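Local atomic coordinates of surface glycoprotein (Trypanosoma brucei, PDB entry 5KLH), a protein that is an insect-stage surface antigen of the parasite membrane, whose bilobed ectodomain, the part described here, is thought to act as a sensor. Residues 32-37 with 74-79; 41-46 with 207-212; 55-60 with 201-206; 159-164 with 177-182. All blocks are in the same frame, centred on the assembly; numbering follows the deposited sequence.

Contact 1: 32-37 with 74-79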
loop_
_atom_site.group_PDB
_atom_site.type_symbol
_atom_site.label_atom_id
_atom_site.label_comp_id
_atom_site.label_asym_id
_atom_site.label_seq_id
_atom_site.Cartn_x
_atom_site.Cartn_y
_atom_site.Cartn_z
ATOM N N THR A 32 2.480 -0.673 22.555
ATOM C CA THR A 32 1.498 0.373 22.260
ATOM C C THR A 32 1.738 1.048 20.921
ATOM O O THR A 32 2.864 1.094 20.426
ATOM C CB THR A 32 1.475 1.478 23.345
ATOM O OG1 THR A 32 2.808 1.957 23.566
ATOM C CG2 THR A 32 0.899 0.962 24.656
ATOM N N PHE A 33 0.661 1.579 20.353
ATOM C CA PHE A 33 0.721 2.494 19.225
ATOM C C PHE A 33 0.174 3.821 19.732
ATOM O O PHE A 33 -1.001 3.905 20.069
ATOM C CB PHE A 33 -0.106 1.997 18.029
ATOM C CG PHE A 33 0.471 0.792 17.326
ATOM C CD1 PHE A 33 1.457 0.938 16.355
ATOM C CD2 PHE A 33 -0.010 -0.479 17.598
ATOM C CE1 PHE A 33 1.975 -0.180 15.689
ATOM C CE2 PHE A 33 0.500 -1.590 16.936
ATOM C CZ PHE A 33 1.479 -1.445 15.982
ATOM N N SER A 34 1.025 4.843 19.792
ATOM C CA SER A 34 0.642 6.141 20.338
ATOM C C SER A 34 -0.163 5.969 21.635
ATOM O O SER A 34 -1.267 6.515 21.772
ATOM C CB SER A 34 -0.156 6.945 19.308
ATOM O OG SER A 34 0.669 7.242 18.190
ATOM N N ASP A 35 0.409 5.177 22.545
ATOM C CA ASP A 35 -0.127 4.901 23.879
ATOM C C ASP A 35 -1.405 4.064 23.890
ATOM O O ASP A 35 -1.972 3.820 24.958
ATOM C CB ASP A 35 -0.367 6.208 24.624
ATOM C CG ASP A 35 0.867 7.063 24.682
ATOM O OD1 ASP A 35 1.924 6.540 25.093
ATOM O OD2 ASP A 35 0.784 8.241 24.278
ATOM N N VAL A 36 -1.851 3.593 22.727
ATOM C CA VAL A 36 -2.969 2.649 22.722
ATOM C C VAL A 36 -2.445 1.213 22.749
ATOM O O VAL A 36 -1.550 0.861 21.983
ATOM C CB VAL A 36 -3.881 2.842 21.493
ATOM C CG1 VAL A 36 -5.064 1.870 21.550
ATOM C CG2 VAL A 36 -4.393 4.269 21.429
ATOM N N LYS A 37 -2.990 0.384 23.639
ATOM C CA LYS A 37 -2.499 -0.987 23.795
ATOM C C LYS A 37 -2.616 -1.797 22.506
ATOM O O LYS A 37 -3.689 -1.858 21.910
ATOM C CB LYS A 37 -3.265 -1.713 24.901
ATOM C CG LYS A 37 -2.750 -3.120 25.157
ATOM C CD LYS A 37 -3.463 -3.764 26.337
ATOM C CE LYS A 37 -2.839 -5.109 26.650
ATOM N NZ LYS A 37 -3.404 -5.728 27.887
ATOM N N VAL A 74 0.064 11.083 13.794
ATOM C CA VAL A 74 1.360 10.742 14.349
ATOM C C VAL A 74 1.262 9.417 15.072
ATOM O O VAL A 74 0.614 9.319 16.120
ATOM C CB VAL A 74 1.862 11.835 15.322
ATOM C CG1 VAL A 74 3.226 11.462 15.874
ATOM C CG2 VAL A 74 1.926 13.180 14.611
ATOM N N VAL A 75 1.912 8.397 14.524
ATOM C CA VAL A 75 1.845 7.061 15.102
ATOM C C VAL A 75 3.200 6.716 15.703
ATOM O O VAL A 75 4.178 6.540 14.986
ATOM C CB VAL A 75 1.440 6.015 14.048
ATOM C CG1 VAL A 75 1.335 4.637 14.673
ATOM C CG2 VAL A 75 0.112 6.411 13.417
ATOM N N LYS A 76 3.257 6.667 17.032
ATOM C CA LYS A 76 4.479 6.289 17.728
ATOM C C LYS A 76 4.464 4.806 18.047
ATOM O O LYS A 76 3.679 4.335 18.876
ATOM C CB LYS A 76 4.640 7.134 18.994
ATOM C CG LYS A 76 4.580 8.619 18.665
ATOM C CD LYS A 76 4.921 9.513 19.848
ATOM C CE LYS A 76 4.865 10.976 19.420
ATOM N NZ LYS A 76 5.330 11.919 20.480
ATOM N N VAL A 77 5.314 4.066 17.348
ATOM C CA VAL A 77 5.327 2.618 17.454
ATOM C C VAL A 77 6.254 2.223 18.595
ATOM O O VAL A 77 7.447 2.501 18.552
ATOM C CB VAL A 77 5.789 1.988 16.132
ATOM C CG1 VAL A 77 5.758 0.479 16.206
ATOM C CG2 VAL A 77 4.941 2.522 14.989
ATOM N N ASN A 78 5.686 1.624 19.634
ATOM C CA ASN A 78 6.461 1.174 20.786
ATOM C C ASN A 78 6.127 -0.288 21.086
ATOM O O ASN A 78 5.377 -0.606 22.021
ATOM C CB ASN A 78 6.193 2.069 22.001
ATOM C CG ASN A 78 7.195 1.843 23.118
ATOM O OD1 ASN A 78 8.112 1.020 22.994
ATOM N ND2 ASN A 78 7.032 2.578 24.213
ATOM N N ILE A 79 6.703 -1.169 20.276
ATOM C CA ILE A 79 6.381 -2.585 20.279
ATOM C C ILE A 79 7.594 -3.367 20.748
ATOM O O ILE A 79 8.711 -3.132 20.280
ATOM C CB ILE A 79 5.954 -3.045 18.881
ATOM C CG1 ILE A 79 4.665 -2.319 18.474
ATOM C CG2 ILE A 79 5.754 -4.560 18.829
ATOM C CD1 ILE A 79 3.415 -2.756 19.291
HETATM O O HOH W 1 3.189 4.088 21.973
#
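Thr32 and Asn78 face each other as an antiparallel hydrogen-bonded pair: Thr32 N gives to Asn78 O at 2.9 Å, and Asn78 N returns a bond to Thr32 O at 3.0 Å. Phe33 and Val77 follow as a non-hydrogen-bonded pair, and Ser34 N then reaches Lys76 O almost straight (175° at the hydrogen). Here the chain is already turning back in a type I' turn from Phe33 to Val36, and the serine side chain continues the pairing. Ser34 OG, anti to its carbonyl carbon (chi1 -65°), accepts from Lys76 N at 2.9 Å and donates to Val74 O in the carbonyl plane, on a lone pair. A small hydroxyl able to do both suits this place. On one face of the sheet the Phe33 ring lies beside Val77, its CE1 3.9 Å from Val77 CG1, while CE2 meets Ile79 CD1; beta-branched residues and an aromatic ring suit this buried layer, which Val200 and Leu202 help to complete. On the other face a water bridges Thr32 OG1, Asp35 N and Lys76 O. This is a tight beta-hairpin turn whose first strand is paired to a third strand of the large mixed sheet.

Contact 2: 41-46 with 207-212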
loop_
_atom_site.group_PDB
_atom_site.type_symbol
_atom_site.label_atom_id
_atom_site.label_comp_id
_atom_site.label_asym_id
_atom_site.label_seq_id
_atom_site.Cartn_x
_atom_site.Cartn_y
_atom_site.Cartn_z
ATOM N N ARG A 41 -2.453 -10.230 16.442
ATOM C CA ARG A 41 -3.555 -10.861 15.739
ATOM C C ARG A 41 -3.042 -11.936 14.812
ATOM O O ARG A 41 -2.100 -11.713 14.051
ATOM C CB ARG A 41 -4.337 -9.832 14.912
ATOM C CG ARG A 41 -5.015 -8.733 15.699
ATOM C CD ARG A 41 -6.282 -9.211 16.334
ATOM N NE ARG A 41 -6.977 -8.162 17.080
ATOM C CZ ARG A 41 -7.978 -8.419 17.917
ATOM N NH1 ARG A 41 -8.360 -9.672 18.100
ATOM N NH2 ARG A 41 -8.586 -7.442 18.575
ATOM N N ARG A 42 -3.673 -13.100 14.854
ATOM C CA ARG A 42 -3.345 -14.163 13.920
ATOM C C ARG A 42 -4.500 -14.344 12.937
ATOM O O ARG A 42 -5.605 -14.724 13.331
ATOM C CB ARG A 42 -3.040 -15.455 14.682
ATOM C CG ARG A 42 -1.805 -15.347 15.583
ATOM C CD ARG A 42 -1.844 -16.305 16.778
ATOM N NE ARG A 42 -2.410 -15.688 17.982
ATOM C CZ ARG A 42 -3.557 -16.051 18.555
ATOM N NH1 ARG A 42 -3.983 -15.424 19.644
ATOM N NH2 ARG A 42 -4.278 -17.039 18.048
ATOM N N GLN A 43 -4.248 -14.044 11.663
ATOM C CA GLN A 43 -5.270 -14.140 10.628
ATOM C C GLN A 43 -4.896 -15.263 9.666
ATOM O O GLN A 43 -3.762 -15.772 9.680
ATOM C CB GLN A 43 -5.425 -12.809 9.868
ATOM C CG GLN A 43 -4.167 -12.376 9.058
ATOM C CD GLN A 43 -4.335 -11.042 8.311
ATOM O OE1 GLN A 43 -5.443 -10.497 8.247
ATOM N NE2 GLN A 43 -3.226 -10.514 7.738
ATOM N N SER A 44 -5.853 -15.662 8.843
ATOM C CA SER A 44 -5.594 -16.663 7.824
ATOM C C SER A 44 -5.963 -16.096 6.481
ATOM O O SER A 44 -7.048 -15.536 6.314
ATOM C CB SER A 44 -6.385 -17.956 8.103
ATOM O OG SER A 44 -5.868 -18.620 9.243
ATOM N N LEU A 45 -5.045 -16.220 5.532
ATOM C CA LEU A 45 -5.314 -15.851 4.158
ATOM C C LEU A 45 -5.846 -17.080 3.455
ATOM O O LEU A 45 -5.459 -18.196 3.782
ATOM C CB LEU A 45 -4.042 -15.349 3.476
ATOM C CG LEU A 45 -3.228 -14.350 4.287
ATOM C CD1 LEU A 45 -1.945 -14.024 3.556
ATOM C CD2 LEU A 45 -4.041 -13.077 4.556
ATOM N N SER A 46 -6.744 -16.890 2.507
ATOM C CA SER A 46 -7.177 -18.011 1.691
ATOM C C SER A 46 -6.644 -17.790 0.298
ATOM O O SER A 46 -7.053 -16.842 -0.362
ATOM C CB SER A 46 -8.708 -18.141 1.648
ATOM O OG SER A 46 -9.286 -18.201 2.938
ATOM N N ASP A 207 6.097 -11.649 6.247
ATOM C CA ASP A 207 4.718 -12.141 6.388
ATOM C C ASP A 207 4.126 -12.574 5.060
ATOM O O ASP A 207 4.340 -11.927 4.045
ATOM C CB ASP A 207 3.816 -11.080 7.008
ATOM C CG ASP A 207 2.548 -11.674 7.558
ATOM O OD1 ASP A 207 2.575 -12.061 8.741
ATOM O OD2 ASP A 207 1.532 -11.740 6.814
ATOM N N PRO A 208 3.347 -13.666 5.060
ATOM C CA PRO A 208 2.729 -14.090 3.803
ATOM C C PRO A 208 1.757 -13.055 3.232
ATOM O O PRO A 208 1.496 -13.055 2.030
ATOM C CB PRO A 208 1.991 -15.371 4.209
ATOM C CG PRO A 208 2.853 -15.943 5.302
ATOM C CD PRO A 208 3.243 -14.706 6.103
ATOM N N PHE A 209 1.209 -12.189 4.080
ATOM C CA PHE A 209 0.347 -11.119 3.574
ATOM C C PHE A 209 1.135 -10.232 2.596
ATOM O O PHE A 209 0.635 -9.872 1.522
ATOM C CB PHE A 209 -0.214 -10.284 4.740
ATOM C CG PHE A 209 -1.108 -9.138 4.314
ATOM C CD1 PHE A 209 -0.578 -7.889 4.056
ATOM C CD2 PHE A 209 -2.477 -9.309 4.220
ATOM C CE1 PHE A 209 -1.385 -6.835 3.672
ATOM C CE2 PHE A 209 -3.295 -8.256 3.841
ATOM C CZ PHE A 209 -2.744 -7.016 3.569
ATOM N N ILE A 210 2.357 -9.881 2.975
ATOM C CA ILE A 210 3.192 -9.028 2.132
ATOM C C ILE A 210 3.659 -9.815 0.904
ATOM O O ILE A 210 3.597 -9.311 -0.219
ATOM C CB ILE A 210 4.381 -8.468 2.920
ATOM C CG1 ILE A 210 3.882 -7.426 3.926
ATOM C CG2 ILE A 210 5.425 -7.887 1.975
ATOM C CD1 ILE A 210 4.946 -6.923 4.890
ATOM N N ALA A 211 4.084 -11.063 1.109
ATOM C CA ALA A 211 4.462 -11.922 -0.018
ATOM C C ALA A 211 3.336 -12.084 -1.044
ATOM O O ALA A 211 3.580 -12.015 -2.254
ATOM C CB ALA A 211 4.915 -13.278 0.485
ATOM N N LEU A 212 2.105 -12.289 -0.573
ATOM C CA LEU A 212 0.966 -12.404 -1.468
ATOM C C LEU A 212 0.721 -11.096 -2.219
ATOM O O LEU A 212 0.486 -11.115 -3.432
ATOM C CB LEU A 212 -0.281 -12.827 -0.684
ATOM C CG LEU A 212 -1.513 -13.213 -1.491
ATOM C CD1 LEU A 212 -1.192 -14.428 -2.371
ATOM C CD2 LEU A 212 -2.680 -13.510 -0.563
#
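Leu45 and Phe209 carry the apolar part of this contact, where strand 41-46 packs against the first turn of helix 208-212. The axes approach to 10.0 Å at an angle of 28°, a spacing filled from the strand by side chains; no hydrogen bond joins the segments. Leu45 CG stands anti to the carbonyl carbon, and its two methyls divide the work. CD1 presses on the helix backbone, 3.7 Å from Phe209 N, and also meets Pro208 CB and, at 4.2 Å, Leu212 CD2. CD2 comes to the edge of the Phe209 ring, near its plane, 4.1 Å from Phe209 CD2. A branched aliphatic residue suits a spot that must touch three helix residues.

Gln43 is the one polar side chain that touches the helix. Its extended chain brings NE2 to 3.8 Å from Phe209 CD2, with amide and ring planes 23° apart, and the same nitrogen is hydrogen-bonded to Ser55 OG and weakly to Tyr203 OH. The Phe209 ring itself stacks on Tyr203.

Asp207 occupies the N-cap: its OD2 accepts from Phe209 N at 2.8 Å, the donor on the anti side of the carboxylate and 24° out of its plane. The carboxylate is also hydrogen-bonded to Ser55 OG (through OD2) and Val56 N (through OD1) of strand 51-63. Proline, lacking an amide hydrogen, suits a first turn, where N-H groups have no helical acceptor. The whole is an N-capped helix start packed by a small apolar layer on strand 36-47 of the mixed sheet.

Contact 3: 55-60 with 201-206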
loop_
_atom_site.group_PDB
_atom_site.type_symbol
_atom_site.label_atom_id
_atom_site.label_comp_id
_atom_site.label_asym_id
_atom_site.label_seq_id
_atom_site.Cartn_x
_atom_site.Cartn_y
_atom_site.Cartn_z
ATOM N N SER A 55 -0.852 -15.539 8.904
ATOM C CA SER A 55 -0.352 -14.173 8.802
ATOM C C SER A 55 -0.507 -13.605 10.196
ATOM O O SER A 55 -1.511 -13.872 10.858
ATOM C CB SER A 55 -1.138 -13.366 7.760
ATOM O OG SER A 55 -0.840 -11.973 7.820
ATOM N N VAL A 56 0.485 -12.851 10.655
ATOM C CA VAL A 56 0.475 -12.373 12.025
ATOM C C VAL A 56 0.885 -10.908 12.050
ATOM O O VAL A 56 1.892 -10.536 11.449
ATOM C CB VAL A 56 1.434 -13.187 12.924
ATOM C CG1 VAL A 56 1.409 -12.634 14.338
ATOM C CG2 VAL A 56 1.043 -14.652 12.930
ATOM N N TYR A 57 0.093 -10.070 12.710
ATOM C CA TYR A 57 0.446 -8.663 12.844
ATOM C C TYR A 57 0.079 -8.188 14.245
ATOM O O TYR A 57 -0.651 -8.862 14.965
ATOM C CB TYR A 57 -0.259 -7.822 11.771
ATOM C CG TYR A 57 -1.767 -7.936 11.765
ATOM C CD1 TYR A 57 -2.399 -8.930 11.033
ATOM C CD2 TYR A 57 -2.555 -7.033 12.469
ATOM C CE1 TYR A 57 -3.781 -9.039 11.025
ATOM C CE2 TYR A 57 -3.929 -7.133 12.460
ATOM C CZ TYR A 57 -4.534 -8.140 11.735
ATOM O OH TYR A 57 -5.901 -8.237 11.724
ATOM N N THR A 58 0.591 -7.041 14.652
ATOM C CA THR A 58 0.102 -6.441 15.884
ATOM C C THR A 58 -0.597 -5.125 15.534
ATOM O O THR A 58 -0.215 -4.446 14.569
ATOM C CB THR A 58 1.234 -6.256 16.904
ATOM O OG1 THR A 58 0.679 -5.939 18.179
ATOM C CG2 THR A 58 2.197 -5.144 16.484
ATOM N N GLU A 59 -1.659 -4.797 16.271
ATOM C CA GLU A 59 -2.545 -3.703 15.860
ATOM C C GLU A 59 -3.137 -2.931 17.020
ATOM O O GLU A 59 -3.286 -3.458 18.118
ATOM C CB GLU A 59 -3.697 -4.231 14.990
ATOM C CG GLU A 59 -4.649 -5.211 15.701
ATOM C CD GLU A 59 -5.744 -4.527 16.519
ATOM O OE1 GLU A 59 -6.349 -5.205 17.385
ATOM O OE2 GLU A 59 -6.017 -3.325 16.292
ATOM N N ALA A 60 -3.496 -1.683 16.748
ATOM C CA ALA A 60 -4.291 -0.906 17.666
ATOM C C ALA A 60 -5.044 0.130 16.858
ATOM O O ALA A 60 -4.594 0.527 15.778
ATOM C CB ALA A 60 -3.406 -0.253 18.743
ATOM N N GLN A 201 -1.709 -1.381 11.684
ATOM C CA GLN A 201 -1.251 -2.767 11.685
ATOM C C GLN A 201 0.234 -2.857 11.364
ATOM O O GLN A 201 0.696 -2.325 10.343
ATOM C CB GLN A 201 -2.055 -3.608 10.671
ATOM C CG GLN A 201 -3.563 -3.591 10.935
ATOM C CD GLN A 201 -4.366 -4.417 9.941
ATOM O OE1 GLN A 201 -3.808 -5.101 9.086
ATOM N NE2 GLN A 201 -5.692 -4.356 10.059
ATOM N N LEU A 202 0.984 -3.542 12.224
ATOM C CA LEU A 202 2.419 -3.717 11.997
ATOM C C LEU A 202 2.709 -5.172 11.631
ATOM O O LEU A 202 2.410 -6.090 12.403
ATOM C CB LEU A 202 3.227 -3.289 13.235
ATOM C CG LEU A 202 4.737 -3.533 13.187
ATOM C CD1 LEU A 202 5.408 -2.585 12.206
ATOM C CD2 LEU A 202 5.378 -3.421 14.567
ATOM N N TYR A 203 3.246 -5.366 10.425
ATOM C CA TYR A 203 3.664 -6.671 9.909
ATOM C C TYR A 203 5.163 -6.835 9.964
ATOM O O TYR A 203 5.917 -5.840 10.003
ATOM C CB TYR A 203 3.222 -6.849 8.451
ATOM C CG TYR A 203 1.738 -7.005 8.292
ATOM C CD1 TYR A 203 0.914 -5.897 8.256
ATOM C CD2 TYR A 203 1.160 -8.268 8.186
ATOM C CE1 TYR A 203 -0.472 -6.041 8.126
ATOM C CE2 TYR A 203 -0.207 -8.421 8.055
ATOM C CZ TYR A 203 -1.018 -7.301 8.029
ATOM O OH TYR A 203 -2.391 -7.437 7.902
ATOM N N SER A 204 5.615 -8.083 9.906
ATOM C CA SER A 204 7.024 -8.336 9.632
ATOM C C SER A 204 7.203 -8.484 8.121
ATOM O O SER A 204 6.266 -8.873 7.421
ATOM C CB SER A 204 7.535 -9.579 10.378
ATOM O OG SER A 204 6.960 -10.774 9.869
ATOM N N GLU A 205 8.390 -8.132 7.628
ATOM C CA GLU A 205 8.699 -8.199 6.203
ATOM C C GLU A 205 8.396 -9.542 5.569
ATOM O O GLU A 205 7.973 -9.599 4.420
ATOM C CB GLU A 205 10.185 -7.881 5.945
ATOM C CG GLU A 205 10.527 -6.433 5.923
ATOM C CD GLU A 205 11.934 -6.187 5.400
ATOM O OE1 GLU A 205 12.812 -7.083 5.535
ATOM O OE2 GLU A 205 12.169 -5.080 4.890
ATOM N N GLY A 206 8.666 -10.626 6.289
ATOM C CA GLY A 206 8.463 -11.943 5.709
ATOM C C GLY A 206 7.046 -12.481 5.823
ATOM O O GLY A 206 6.805 -13.654 5.510
HETATM O O HOH W 2 4.180 -10.540 10.205
#
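Thr58 O accepts from Leu202 N at 2.8 Å, the shorter of two bonds that join this antiparallel hydrogen-bonded pair; Thr58 N reaches Leu202 O at 3.0 Å. The pair belongs to the mixed beta-sheet of the main lobe, in which strand 201-204 lies between strand 51-63 and the strand holding Leu158. A water continues the ladder, donating to Val56 O and accepting from Ser204 N. On one face of the sheet Thr58 CG2 lies beside Leu202 CB, and its hydroxyl is held by Trp29 O. The other face carries Tyr57, Glu59, Gln201 and Tyr203. Tyr57 CG sits between the backbone N and carbonyl carbon (chi1 57°), with the ring lying alongside that of Tyr203, centroids 5.1 Å apart and planes at an oblique 35°. The Gln201 amide stacks on the Tyr57 ring, planes 14° apart, its CD 3.7 Å from Tyr57 CE2. Glutamine suits this position because its flat amide can lie on a ring while OE1 still accepts a bond, here from Tyr203 OH at 3.0 Å. Tyrosine offers a broad face too: a CH-pi contact puts Tyr57 CB over the centre of the Tyr203 ring, 3.7 Å from its centroid.

Contact 4: 159-164 with 177-182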
loop_
_atom_site.group_PDB
_atom_site.type_symbol
_atom_site.label_atom_id
_atom_site.label_comp_id
_atom_site.label_asym_id
_atom_site.label_seq_id
_atom_site.Cartn_x
_atom_site.Cartn_y
_atom_site.Cartn_z
ATOM N N TYR A 159 -0.744 0.675 7.334
ATOM C CA TYR A 159 0.051 -0.559 7.375
ATOM C C TYR A 159 1.525 -0.256 7.520
ATOM O O TYR A 159 2.085 0.458 6.686
ATOM C CB TYR A 159 -0.148 -1.376 6.095
ATOM C CG TYR A 159 -1.567 -1.775 5.793
ATOM C CD1 TYR A 159 -2.472 -0.858 5.259
ATOM C CD2 TYR A 159 -1.992 -3.076 5.993
ATOM C CE1 TYR A 159 -3.770 -1.236 4.958
ATOM C CE2 TYR A 159 -3.288 -3.459 5.691
ATOM C CZ TYR A 159 -4.165 -2.530 5.172
ATOM O OH TYR A 159 -5.450 -2.905 4.860
ATOM N N LEU A 160 2.168 -0.813 8.545
ATOM C CA LEU A 160 3.583 -0.561 8.782
ATOM C C LEU A 160 4.333 -1.875 8.719
ATOM O O LEU A 160 3.735 -2.927 8.950
ATOM C CB LEU A 160 3.795 0.116 10.141
ATOM C CG LEU A 160 3.014 1.411 10.356
ATOM C CD1 LEU A 160 3.165 1.935 11.787
ATOM C CD2 LEU A 160 3.501 2.459 9.378
ATOM N N VAL A 161 5.623 -1.820 8.392
ATOM C CA VAL A 161 6.421 -3.041 8.267
ATOM C C VAL A 161 7.738 -2.950 9.022
ATOM O O VAL A 161 8.464 -1.947 8.934
ATOM C CB VAL A 161 6.693 -3.370 6.770
ATOM C CG1 VAL A 161 7.388 -4.708 6.612
ATOM C CG2 VAL A 161 5.395 -3.390 5.979
ATOM N N ALA A 162 8.031 -4.001 9.780
ATOM C CA ALA A 162 9.327 -4.130 10.452
ATOM C C ALA A 162 10.156 -5.234 9.819
ATOM O O ALA A 162 9.623 -6.261 9.407
ATOM C CB ALA A 162 9.139 -4.413 11.942
ATOM N N ALA A 163 11.465 -5.011 9.768
ATOM C CA ALA A 163 12.449 -5.974 9.270
ATOM C C ALA A 163 13.363 -6.450 10.392
ATOM O O ALA A 163 13.645 -5.700 11.330
ATOM C CB ALA A 163 13.284 -5.349 8.176
ATOM N N SER A 164 13.842 -7.681 10.291
ATOM C CA SER A 164 14.866 -8.151 11.226
ATOM C C SER A 164 16.100 -7.260 11.185
ATOM O O SER A 164 16.510 -6.803 10.119
ATOM C CB SER A 164 15.279 -9.587 10.906
ATOM O OG SER A 164 14.174 -10.456 10.998
ATOM N N GLN A 177 7.385 0.470 2.864
ATOM C CA GLN A 177 6.825 1.586 3.616
ATOM C C GLN A 177 5.348 1.323 3.885
ATOM O O GLN A 177 4.690 2.080 4.586
ATOM C CB GLN A 177 7.014 2.910 2.870
ATOM C CG GLN A 177 8.458 3.464 2.884
ATOM C CD GLN A 177 9.172 3.297 1.551
ATOM O OE1 GLN A 177 8.718 2.559 0.680
ATOM N NE2 GLN A 177 10.290 3.993 1.383
ATOM N N SER A 178 4.831 0.260 3.271
ATOM C CA SER A 178 3.506 -0.264 3.581
ATOM C C SER A 178 3.506 -1.763 3.348
ATOM O O SER A 178 4.336 -2.273 2.580
ATOM C CB SER A 178 2.429 0.417 2.720
ATOM O OG SER A 178 1.154 -0.198 2.927
ATOM N N ALA A 179 2.583 -2.467 4.004
ATOM C CA ALA A 179 2.395 -3.887 3.717
ATOM C C ALA A 179 1.575 -4.097 2.461
ATOM O O ALA A 179 1.574 -5.196 1.904
ATOM C CB ALA A 179 1.726 -4.602 4.895
ATOM N N LEU A 180 0.851 -3.061 2.020
ATOM C CA LEU A 180 0.033 -3.172 0.812
ATOM C C LEU A 180 0.801 -2.829 -0.464
ATOM O O LEU A 180 1.533 -1.855 -0.501
ATOM C CB LEU A 180 -1.188 -2.252 0.894
ATOM C CG LEU A 180 -2.342 -2.532 1.841
ATOM C CD1 LEU A 180 -3.404 -1.476 1.592
ATOM C CD2 LEU A 180 -2.911 -3.910 1.562
ATOM N N TYR A 181 0.620 -3.624 -1.515
ATOM C CA TYR A 181 1.143 -3.286 -2.835
ATOM C C TYR A 181 0.636 -1.894 -3.216
ATOM O O TYR A 181 -0.541 -1.616 -3.003
ATOM C CB TYR A 181 0.669 -4.326 -3.843
ATOM C CG TYR A 181 1.294 -4.257 -5.209
ATOM C CD1 TYR A 181 2.464 -4.934 -5.476
ATOM C CD2 TYR A 181 0.684 -3.566 -6.237
ATOM C CE1 TYR A 181 3.028 -4.911 -6.732
ATOM C CE2 TYR A 181 1.237 -3.541 -7.503
ATOM C CZ TYR A 181 2.416 -4.208 -7.737
ATOM O OH TYR A 181 2.986 -4.192 -8.988
ATOM N N SER A 182 1.475 -1.021 -3.781
ATOM C CA SER A 182 2.857 -1.317 -4.179
ATOM C C SER A 182 3.926 -0.910 -3.160
ATOM O O SER A 182 5.061 -0.608 -3.544
ATOM C CB SER A 182 3.149 -0.634 -5.520
ATOM O OG SER A 182 2.664 0.705 -5.511
#
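Ser178 meets Tyr159 where the loop 177-182 folds over strand 159-164, on the side of the sheet where helix 208-215 also packs. No hydrogen bond crosses between the segments; the loop is shaped from within by an ST turn. Along the loop, Gln177 O is hydrogen-bonded to Arg87, and Ser178 then places its CA 3.5 Å from Tyr159 O in a CA-H...O contact. Ser178 OG, anti to the backbone N (chi1 174°), accepts from Leu180 N at 3.0 Å, closing the turn, and is also hydrogen-bonded to Ser187 O; a short hydroxyl side chain suits this double duty while it lies against Tyr159 CB. Ala179 comes next, its small CB touching Tyr159 CB at 3.9 Å and Val161 CG2 at 4.0 Å. Its backbone N is buried against Tyr159 CB and Val161 CG2 with no hydrogen-bonding partner in the model. Ile210 of the helix joins this apolar patch. Leu180 finally turns its branched end onto the ring of Tyr159, a broad surface suited to aliphatic packing. A CH-pi contact sets Leu180 CG over the ring's centre, 3.7 Å from the centroid, and Leu180 CD1 approaches Tyr159 CE1 to 3.4 Å.

In the fold
All four contacts reach the same mixed sheet in the main lobe. Contact 3 is linked to each of the others: its centre is about 9 Å from those of contacts 2 and 4 and about 14 Å from that of contact 1. Backbone bonds join Gln201 and Tyr203 to Leu160 and Ala162, while Phe33 packs on Thr58, Ala60 and Leu202. Contacts 2 and 4, centres about 12 Å apart, meet where Phe209 and Ile210 touch Leu180 and Ala179. Val77 packs on Leu160 between contacts 1 and 4, centres about 16 Å apart. Contacts 1 and 2 share strand 36-47. Contact 4 lies inside the loop closed by contact 3, itself inside that closed by contact 2.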